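Local coordinates for 5'-tyrosyl-DNA phosphodiesterase (Caenorhabditis elegans, PDB 4FVA), which belongs to the endonuclease/exonuclease/phosphatase family of DNase I-like proteins and carries a bound magnesium ion in this crystal form, at residues K34-A37 with H38-N42; R56-A59 with P60-K63; V160-G163 with G164-L168. All blocks are in the same frame, centred on the assembly; numbering follows the deposited sequence.

Contact 1. Residues K34-A37 with H38-N42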
loop_
_atom_site.group_PDB
_atom_site.type_symbol
_atom_site.label_atom_id
_atom_site.label_comp_id
_atom_site.label_asym_id
_atom_site.label_seq_id
_atom_site.Cartn_x
_atom_site.Cartn_y
_atom_site.Cartn_z
ATOM N N LYS A 34 11.928 -8.035 -10.809
ATOM C CA LYS A 34 12.220 -7.263 -12.015
ATOM C C LYS A 34 10.926 -6.792 -12.668
ATOM O O LYS A 34 10.847 -5.669 -13.146
ATOM C CB LYS A 34 13.036 -8.083 -13.020
ATOM C CG LYS A 34 14.480 -8.337 -12.605
ATOM C CD LYS A 34 15.190 -9.206 -13.656
ATOM C CE LYS A 34 16.658 -9.438 -13.295
ATOM N NZ LYS A 34 17.352 -10.361 -14.247
ATOM N N ALA A 35 9.919 -7.665 -12.719
ATOM C CA ALA A 35 8.614 -7.288 -13.277
ATOM C C ALA A 35 7.951 -6.197 -12.436
ATOM O O ALA A 35 7.339 -5.260 -12.976
ATOM C CB ALA A 35 7.698 -8.507 -13.416
ATOM N N VAL A 36 8.045 -6.331 -11.114
ATOM C CA VAL A 36 7.514 -5.294 -10.239
ATOM C C VAL A 36 8.168 -3.941 -10.560
ATOM O O VAL A 36 7.481 -2.947 -10.756
ATOM C CB VAL A 36 7.717 -5.630 -8.738
ATOM C CG1 VAL A 36 7.413 -4.399 -7.874
ATOM C CG2 VAL A 36 6.814 -6.810 -8.316
ATOM N N ALA A 37 9.492 -3.905 -10.618
ATOM C CA ALA A 37 10.172 -2.646 -10.892
ATOM C C ALA A 37 9.781 -2.116 -12.270
ATOM O O ALA A 37 9.602 -0.912 -12.453
ATOM C CB ALA A 37 11.683 -2.803 -10.766
ATOM N N HIS A 38 9.634 -3.026 -13.226
ATOM C CA HIS A 38 9.206 -2.668 -14.571
ATOM C C HIS A 38 7.843 -1.975 -14.580
ATOM O O HIS A 38 7.662 -0.921 -15.211
ATOM C CB HIS A 38 9.158 -3.923 -15.443
ATOM C CG HIS A 38 8.987 -3.643 -16.900
ATOM N ND1 HIS A 38 7.749 -3.486 -17.490
ATOM C CD2 HIS A 38 9.898 -3.498 -17.893
ATOM C CE1 HIS A 38 7.908 -3.250 -18.780
ATOM N NE2 HIS A 38 9.202 -3.256 -19.049
ATOM N N ILE A 39 6.888 -2.563 -13.870
ATOM C CA ILE A 39 5.532 -2.028 -13.824
ATOM C C ILE A 39 5.494 -0.663 -13.128
ATOM O O ILE A 39 4.806 0.259 -13.580
ATOM C CB ILE A 39 4.555 -3.045 -13.157
ATOM C CG1 ILE A 39 4.214 -4.157 -14.157
ATOM C CG2 ILE A 39 3.284 -2.344 -12.695
ATOM C CD1 ILE A 39 3.840 -5.483 -13.522
ATOM N N VAL A 40 6.250 -0.538 -12.045
ATOM C CA VAL A 40 6.390 0.734 -11.338
ATOM C C VAL A 40 6.865 1.850 -12.287
ATOM O O VAL A 40 6.291 2.929 -12.319
ATOM C CB VAL A 40 7.376 0.625 -10.133
ATOM C CG1 VAL A 40 7.676 2.016 -9.539
ATOM C CG2 VAL A 40 6.825 -0.306 -9.063
ATOM N N LYS A 41 7.890 1.561 -13.083
ATOM C CA LYS A 41 8.424 2.553 -14.023
ATOM C C LYS A 41 7.394 2.943 -15.083
ATOM O O LYS A 41 7.448 4.043 -15.626
ATOM C CB LYS A 41 9.697 2.037 -14.694
ATOM C CG LYS A 41 10.922 1.947 -13.763
ATOM C CD LYS A 41 12.058 1.289 -14.534
ATOM C CE LYS A 41 12.925 0.428 -13.652
ATOM N NZ LYS A 41 14.112 -0.060 -14.427
ATOM N N ASN A 42 6.488 2.026 -15.416
ATOM C CA ASN A 42 5.437 2.315 -16.404
ATOM C C ASN A 42 4.200 3.033 -15.848
ATOM O O ASN A 42 3.613 3.880 -16.520
ATOM C CB ASN A 42 5.046 1.053 -17.169
ATOM C CG ASN A 42 6.065 0.691 -18.226
ATOM O OD1 ASN A 42 5.990 1.167 -19.378
ATOM N ND2 ASN A 42 7.048 -0.123 -17.843
#
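Four consecutive i to i+4 backbone bonds join K34-A37 to H38-N42 as one run of helix, from H38 N to K34 O at 2.9 Å through to K41 N to A37 O at 3.1 Å. The straightest of the four is V40 N to V36 O, with an N-H...O angle of 170°. On the same face the two valines meet tip to tip, V36 CG1 lying 4.3 Å from V40 CG2. V40 CG2 stands beside its own backbone N (V40 CG1 is anti to it, chi1 171°), which sets CG2 against the carbonyl oxygen of V36, 3.2 Å from V36 O. I39 folds back along the helix in a similar way: its CD1 comes to 3.5 Å from A35 O. The aliphatic part of K41, bent at chi3, runs past the carbonyl of A37, with K41 CG 3.4 Å from A37 O. Near the end of the helix, N42 ND2 donates to H38 O at 2.8 Å from above the carbonyl plane, while N42 N approaches the same oxygen from the opposite face; H38 O is thus gripped twice by one residue. V36 and I39 also touch W19 of strand 13-20 and P244, so the apolar face is the one turned to the sheet. Helix 29-43 is the crossover helix of a beta-alpha-beta unit, linking parallel neighbours 13-20 and 47-53.

Contact 2. Residues R56-A59 with P60-K63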
loop_
_atom_site.group_PDB
_atom_site.type_symbol
_atom_site.label_atom_id
_atom_site.label_comp_id
_atom_site.label_asym_id
_atom_site.label_seq_id
_atom_site.Cartn_x
_atom_site.Cartn_y
_atom_site.Cartn_z
ATOM N N ARG A 56 16.168 -10.954 -0.060
ATOM C CA ARG A 56 16.593 -11.757 -1.201
ATOM C C ARG A 56 16.067 -11.222 -2.526
ATOM O O ARG A 56 14.853 -11.029 -2.701
ATOM C CB ARG A 56 16.155 -13.208 -1.011
ATOM C CG ARG A 56 16.469 -14.118 -2.196
ATOM C CD ARG A 56 15.909 -15.514 -1.949
ATOM N NE ARG A 56 15.636 -16.210 -3.206
ATOM C CZ ARG A 56 14.639 -17.074 -3.370
ATOM N NH1 ARG A 56 13.832 -17.353 -2.353
ATOM N NH2 ARG A 56 14.447 -17.653 -4.547
ATOM N N ASP A 57 16.980 -11.006 -3.468
ATOM C CA ASP A 57 16.612 -10.553 -4.804
ATOM C C ASP A 57 15.947 -9.178 -4.766
ATOM O O ASP A 57 15.053 -8.884 -5.562
ATOM C CB ASP A 57 15.690 -11.573 -5.491
ATOM C CG ASP A 57 16.422 -12.862 -5.868
ATOM O OD1 ASP A 57 17.641 -12.789 -6.112
ATOM O OD2 ASP A 57 15.776 -13.937 -5.932
ATOM N N LEU A 58 16.400 -8.333 -3.847
ATOM C CA LEU A 58 15.830 -7.001 -3.695
ATOM C C LEU A 58 16.385 -6.019 -4.744
ATOM O O LEU A 58 15.803 -4.952 -4.991
ATOM C CB LEU A 58 16.092 -6.504 -2.273
ATOM C CG LEU A 58 15.509 -5.154 -1.872
ATOM C CD1 LEU A 58 13.981 -5.192 -1.879
ATOM C CD2 LEU A 58 16.018 -4.801 -0.489
ATOM N N ALA A 59 17.487 -6.391 -5.392
ATOM C CA ALA A 59 18.195 -5.447 -6.272
ATOM C C ALA A 59 17.309 -4.655 -7.241
ATOM O O ALA A 59 17.406 -3.427 -7.314
ATOM C CB ALA A 59 19.311 -6.170 -7.052
ATOM N N PRO A 60 16.424 -5.352 -7.976
ATOM C CA PRO A 60 15.592 -4.636 -8.957
ATOM C C PRO A 60 14.746 -3.572 -8.287
ATOM O O PRO A 60 14.511 -2.525 -8.878
ATOM C CB PRO A 60 14.702 -5.743 -9.547
ATOM C CG PRO A 60 15.454 -7.046 -9.242
ATOM C CD PRO A 60 16.122 -6.791 -7.921
ATOM N N ILE A 61 14.314 -3.837 -7.060
ATOM C CA ILE A 61 13.575 -2.856 -6.291
ATOM C C ILE A 61 14.493 -1.728 -5.815
ATOM O O ILE A 61 14.184 -0.540 -5.969
ATOM C CB ILE A 61 12.868 -3.501 -5.086
ATOM C CG1 ILE A 61 12.041 -4.710 -5.542
ATOM C CG2 ILE A 61 12.019 -2.481 -4.366
ATOM C CD1 ILE A 61 10.980 -4.369 -6.559
ATOM N N ASP A 62 15.614 -2.112 -5.215
ATOM C CA ASP A 62 16.580 -1.152 -4.701
ATOM C C ASP A 62 17.078 -0.218 -5.797
ATOM O O ASP A 62 17.409 0.929 -5.527
ATOM C CB ASP A 62 17.755 -1.878 -4.036
ATOM C CG ASP A 62 18.239 -1.186 -2.768
ATOM O OD1 ASP A 62 17.418 -0.540 -2.068
ATOM O OD2 ASP A 62 19.449 -1.303 -2.465
ATOM N N LYS A 63 17.138 -0.718 -7.030
ATOM C CA LYS A 63 17.572 0.105 -8.158
ATOM C C LYS A 63 16.599 1.240 -8.475
ATOM O O LYS A 63 16.948 2.159 -9.213
ATOM C CB LYS A 63 17.810 -0.746 -9.406
ATOM C CG LYS A 63 19.120 -1.548 -9.374
ATOM C CD LYS A 63 19.194 -2.524 -10.547
ATOM C CE LYS A 63 20.362 -3.492 -10.407
ATOM N NZ LYS A 63 20.331 -4.528 -11.481
#
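L58 O is the focus of the turn, reached by two backbone N-H groups of the following segment. D62 N binds it at 2.9 Å with a nearly straight N-H...O angle of 169°, whereas I61 N, at 2.8 Å, is bent to 121° and makes a weak bond. One residue on, K63 N donates to A59 O at 2.7 Å. The side chains of L58 and I61 cross at about a right angle, L58 CD1 resting 3.8 Å from I61 CB; L58 holds its CG anti to the backbone N (chi1 -177°), which carries the branch forward to I61. A59 CB and P60 CD are tight at 3.4 Å. These contacts build the first turn of the short helix 59-62, where proline sits early and so gives up no N-H that the helix would need. Further out, L58 packs on V53 and I61 on L50, both of strand 47-53, while P60 lies against L30 and K34 of helix 29-43. D57, which forms a salt bridge with R56 (R56 NE to D57 OD2 3.6 Å), touches L29 and L30. The carboxylate of D62 is hydrogen-bonded through OD1 to the hydroxyl of Y72.

Contact 3. Residues V160-G163 with G164-L168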
loop_
_atom_site.group_PDB
_atom_site.type_symbol
_atom_site.label_atom_id
_atom_site.label_comp_id
_atom_site.label_asym_id
_atom_site.label_seq_id
_atom_site.Cartn_x
_atom_site.Cartn_y
_atom_site.Cartn_z
ATOM N N VAL A 160 -3.296 13.301 4.081
ATOM C CA VAL A 160 -2.946 12.088 4.808
ATOM C C VAL A 160 -3.368 10.863 3.984
ATOM O O VAL A 160 -4.545 10.730 3.604
ATOM C CB VAL A 160 -3.619 12.052 6.205
ATOM C CG1 VAL A 160 -3.228 10.795 6.950
ATOM C CG2 VAL A 160 -3.241 13.287 7.025
ATOM N N PHE A 161 -2.415 9.974 3.706
ATOM C CA PHE A 161 -2.717 8.711 3.019
ATOM C C PHE A 161 -2.427 7.528 3.935
ATOM O O PHE A 161 -1.290 7.338 4.396
ATOM C CB PHE A 161 -1.908 8.569 1.715
ATOM C CG PHE A 161 -2.234 9.627 0.690
ATOM C CD1 PHE A 161 -3.469 9.642 0.068
ATOM C CD2 PHE A 161 -1.306 10.620 0.372
ATOM C CE1 PHE A 161 -3.788 10.624 -0.865
ATOM C CE2 PHE A 161 -1.611 11.611 -0.568
ATOM C CZ PHE A 161 -2.861 11.608 -1.188
ATOM N N PHE A 162 -3.449 6.724 4.188
ATOM C CA PHE A 162 -3.263 5.508 4.975
ATOM C C PHE A 162 -3.742 4.266 4.238
ATOM O O PHE A 162 -4.857 4.252 3.709
ATOM C CB PHE A 162 -3.997 5.595 6.304
ATOM C CG PHE A 162 -4.168 4.264 6.959
ATOM C CD1 PHE A 162 -3.081 3.607 7.525
ATOM C CD2 PHE A 162 -5.400 3.641 6.956
ATOM C CE1 PHE A 162 -3.235 2.351 8.110
ATOM C CE2 PHE A 162 -5.567 2.390 7.543
ATOM C CZ PHE A 162 -4.477 1.743 8.116
ATOM N N GLY A 163 -2.908 3.222 4.208
ATOM C CA GLY A 163 -3.318 1.966 3.607
ATOM C C GLY A 163 -2.216 0.921 3.521
ATOM O O GLY A 163 -1.255 0.926 4.305
ATOM N N GLY A 164 -2.366 0.027 2.551
ATOM C CA GLY A 164 -1.464 -1.084 2.360
ATOM C C GLY A 164 -2.277 -2.346 2.210
ATOM O O GLY A 164 -3.430 -2.323 1.749
ATOM N N ASP A 165 -1.686 -3.458 2.623
ATOM C CA ASP A 165 -2.403 -4.718 2.657
ATOM C C ASP A 165 -3.051 -4.825 4.016
ATOM O O ASP A 165 -2.380 -5.141 4.994
ATOM C CB ASP A 165 -1.456 -5.894 2.431
ATOM C CG ASP A 165 -2.185 -7.234 2.419
ATOM O OD1 ASP A 165 -3.403 -7.258 2.709
ATOM O OD2 ASP A 165 -1.535 -8.263 2.137
ATOM N N LEU A 166 -4.339 -4.501 4.098
ATOM C CA LEU A 166 -5.026 -4.492 5.393
ATOM C C LEU A 166 -5.679 -5.848 5.735
ATOM O O LEU A 166 -6.187 -6.033 6.849
ATOM C CB LEU A 166 -6.052 -3.353 5.463
ATOM C CG LEU A 166 -5.549 -1.973 5.023
ATOM C CD1 LEU A 166 -6.594 -0.889 5.289
ATOM C CD2 LEU A 166 -4.238 -1.643 5.749
ATOM N N ASN A 167 -5.676 -6.784 4.786
ATOM C CA ASN A 167 -6.194 -8.130 5.052
ATOM C C ASN A 167 -7.617 -8.147 5.590
ATOM O O ASN A 167 -7.991 -9.052 6.348
ATOM C CB ASN A 167 -5.269 -8.890 6.005
ATOM C CG ASN A 167 -4.174 -9.639 5.268
ATOM O OD1 ASN A 167 -4.441 -10.316 4.275
ATOM N ND2 ASN A 167 -2.936 -9.496 5.733
ATOM N N LEU A 168 -8.404 -7.153 5.186
ATOM C CA LEU A 168 -9.736 -6.937 5.748
ATOM C C LEU A 168 -10.830 -7.730 5.054
ATOM O O LEU A 168 -10.798 -7.927 3.833
ATOM C CB LEU A 168 -10.113 -5.444 5.702
ATOM C CG LEU A 168 -9.451 -4.455 6.676
ATOM C CD1 LEU A 168 -9.833 -2.990 6.356
ATOM C CD2 LEU A 168 -9.767 -4.797 8.133
#
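F162 and L166 meet where strand 159-163 gives way to the loop that follows, and the contact between them is wholly apolar. L166 presents both methyls: its CD1 lies 4.1 Å from F162 CE2, and its CD2 lies 4.1 Å from F162 CZ. The second methyl also reaches back to the backbone, with L166 CD2 4.0 Å from G163 C. L166 CD1 comes to the ring obliquely, and the spacings are those of ordinary van der Waals contact. Two torsions bring the groups together. F162 has its CG anti to the backbone N (chi1 163°), which swings the far end of the ring forward to the loop; L166 has its CG anti to the carbonyl carbon (chi1 -48°), which turns the isobutyl group back to the strand. The chain turns its corner at G164, directly after G163, the last strand residue. With phi of G164 at 131°, a beta carbon would collide with G163 O, a backbone shape that calls for glycine.

The run G164-D165-L166-N167 is consistent with the GDxN-type sequence motif of DNase I-like proteins. Its polar side chains have other partners. D165 OD2 is hydrogen-bonded to N20 ND2, D165 OD1 takes a weak, Asx-turn-like bond from N167 N at 3.1 Å, and N167 ND2 donates to L127 O and to a malonate ion, probably from the crystallisation liquor. The strand is held between 118-126 and 212-221, and helix 134-154 covers F162 through C144, while Y219 touches both F162 and L166. The chemistry therefore divides by residue: F162 and L166 meet by undirected van der Waals contact, whereas D165 and N167 use directed polar bonds that tie the loop to neighbouring parts of the fold.

Contacts 1 and 2 sit close together, with centres 11 Å apart, and touch directly: K34 CG lies 3.7 Å from P60 CG and V36 CG1 lies 3.8 Å from I61 CD1. Both are partly buried helical turns dominated by backbone bonds, packed on the strands of the six-stranded sheet. Contact 3 belongs to the other sheet, is fully buried near the centre of the chain, and stays about 13 Å from contact 1 and 15 Å from contact 2 at nearest atoms. Its two segments meet through apolar contacts of L166 with the F162 ring and the backbone of G163, without a hydrogen bond between them. Helix surfaces thus combine exposed polar residues with an inward apolar face, while the strand end is enclosed throughout.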